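Local atomic coordinates of malonate decarboxylase subunit alpha (PDB entry 6MPR), a protein that probably exchanges the acetyl group on the acyl carrier protein thioester for malonyl, releasing acetate, as the alpha subunit of malonate decarboxylase. Residues A[180-185]-A[212-217]. Residues are numbered along the deposited sequence; the frame is centred on the assembly and turned at random.
Sequences DSPALI and VDIPAS
In Ile214 and Ile185 alike, CG1 lies anti to the carbonyl carbon (chi1 -55° and -69°), and this sends their longer branches tip to tip between the 212-217 loop and the N-terminal part of helix 181-189. Ile185 is extended beyond that point, with its CD1 4.0 Å from CD1 of Ile214. The same Ile185 methyl also touches CG1 and CG2 of Ile214, each at 4.1 Å, and so rests in the fork of the branched side chain. Ile214 bends instead at its second torsion (chi2 -67°), which brings its CD1 against Pro182, 3.9 Å from CA and 4.1 Å from the ring carbon CG. The two side chains cross there at about a right angle. Proline suits the first turn of a helix, where it need not donate a backbone hydrogen bond, and its ring offers a rigid apolar surface.

Ile214 is placed by a classic beta bulge, in which it and Asp213 both face Ile172 of strand 172-173. Asp213 fastens the loop with hydrogen bonds from Thr174 N and Gly175 N to OD2, while Ser181 turns its hydroxyl to Glu65 and Lys70. Ile185 also packs on Val159 and Ser161 of strand 158-163, so the contact ties the loop to the helix of a beta-alpha-beta crossover between parallel strands 158-163 and 194-199.

No hydrogen bond joins the two segments. Ile185 and Ile214, branched and wholly apolar in their side chains, suit this mostly buried meeting, held by dispersion and the exclusion of water, with Ile214 as its hub.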
loop_
_atom_site.group_PDB
_atom_site.type_symbol
_atom_site.label_atom_id
_atom_site.label_comp_id
_atom_site.label_asym_id
_atom_site.label_seq_id
_atom_site.Cartn_x
_atom_site.Cartn_y
_atom_site.Cartn_z
ATOM N N ASP A 180 4.015 11.185 7.370
ATOM C CA ASP A 180 4.588 9.843 7.469
ATOM C C ASP A 180 4.671 9.323 8.895
ATOM O O ASP A 180 4.943 8.132 9.076
ATOM C CB ASP A 180 6.033 9.760 6.921
ATOM C CG ASP A 180 6.277 10.588 5.651
ATOM O OD1 ASP A 180 5.739 11.698 5.503
ATOM O OD2 ASP A 180 7.096 10.138 4.821
ATOM N N SER A 181 4.478 10.170 9.904
ATOM C CA SER A 181 4.925 9.797 11.248
ATOM C C SER A 181 4.348 8.476 11.753
ATOM O O SER A 181 5.119 7.663 12.295
ATOM C CB SER A 181 4.636 10.960 12.211
ATOM O OG SER A 181 5.405 12.082 11.826
ATOM N N PRO A 182 3.049 8.180 11.615
ATOM C CA PRO A 182 2.557 6.899 12.156
ATOM C C PRO A 182 3.193 5.693 11.485
ATOM O O PRO A 182 3.444 4.680 12.146
ATOM C CB PRO A 182 1.046 6.962 11.896
ATOM C CG PRO A 182 0.739 8.410 11.682
ATOM C CD PRO A 182 1.957 8.947 10.985
ATOM N N ALA A 183 3.488 5.784 10.185
ATOM C CA ALA A 183 4.081 4.657 9.472
ATOM C C ALA A 183 5.540 4.463 9.855
ATOM O O ALA A 183 6.042 3.338 9.805
ATOM C CB ALA A 183 3.978 4.860 7.957
ATOM N N LEU A 184 6.236 5.548 10.211
ATOM C CA LEU A 184 7.646 5.449 10.587
ATOM C C LEU A 184 7.811 4.996 12.033
ATOM O O LEU A 184 8.776 4.291 12.364
ATOM C CB LEU A 184 8.342 6.801 10.394
ATOM C CG LEU A 184 8.293 7.442 9.007
ATOM C CD1 LEU A 184 8.920 8.839 9.028
ATOM C CD2 LEU A 184 8.954 6.547 7.960
ATOM N N ILE A 185 6.914 5.435 12.925
ATOM C CA ILE A 185 7.099 5.168 14.349
ATOM C C ILE A 185 6.695 3.749 14.711
ATOM O O ILE A 185 7.397 3.083 15.480
ATOM C CB ILE A 185 6.323 6.205 15.181
ATOM C CG1 ILE A 185 6.988 7.580 15.032
ATOM C CG2 ILE A 185 6.256 5.780 16.647
ATOM C CD1 ILE A 185 6.186 8.719 15.655
ATOM N N VAL A 212 -4.862 12.832 20.241
ATOM C CA VAL A 212 -3.679 11.982 20.271
ATOM C C VAL A 212 -3.540 11.335 18.901
ATOM O O VAL A 212 -4.398 10.544 18.491
ATOM C CB VAL A 212 -3.762 10.911 21.376
ATOM C CG1 VAL A 212 -2.515 10.039 21.338
ATOM C CG2 VAL A 212 -3.911 11.561 22.763
ATOM N N ASP A 213 -2.464 11.668 18.195
ATOM C CA ASP A 213 -2.142 11.034 16.921
ATOM C C ASP A 213 -1.149 9.897 17.067
ATOM O O ASP A 213 -1.203 8.933 16.290
ATOM C CB ASP A 213 -1.572 12.071 15.956
ATOM C CG ASP A 213 -2.617 13.047 15.468
ATOM O OD1 ASP A 213 -3.578 12.589 14.831
ATOM O OD2 ASP A 213 -2.485 14.262 15.705
ATOM N N ILE A 214 -0.232 10.000 18.030
ATOM C CA ILE A 214 0.729 8.948 18.331
ATOM C C ILE A 214 0.578 8.664 19.817
ATOM O O ILE A 214 0.843 9.544 20.641
ATOM C CB ILE A 214 2.181 9.363 18.031
ATOM C CG1 ILE A 214 2.352 9.837 16.578
ATOM C CG2 ILE A 214 3.139 8.217 18.367
ATOM C CD1 ILE A 214 2.161 8.750 15.551
ATOM N N PRO A 215 0.163 7.458 20.217
ATOM C CA PRO A 215 0.011 7.160 21.649
ATOM C C PRO A 215 1.332 7.146 22.402
ATOM O O PRO A 215 2.389 6.799 21.865
ATOM C CB PRO A 215 -0.620 5.758 21.669
ATOM C CG PRO A 215 -1.019 5.451 20.249
ATOM C CD PRO A 215 -0.153 6.304 19.361
ATOM N N ALA A 216 1.234 7.503 23.687
ATOM C CA ALA A 216 2.390 7.548 24.579
ATOM C C ALA A 216 3.185 6.243 24.571
ATOM O O ALA A 216 4.414 6.254 24.689
ATOM C CB ALA A 216 1.910 7.872 25.997
ATOM N N SER A 217 2.509 5.103 24.466
ATOM C CA SER A 217 3.273 3.865 24.551
ATOM C C SER A 217 4.143 3.621 23.316
ATOM O O SER A 217 5.019 2.750 23.361
ATOM C CB SER A 217 2.337 2.687 24.791
ATOM O OG SER A 217 1.468 2.505 23.693
#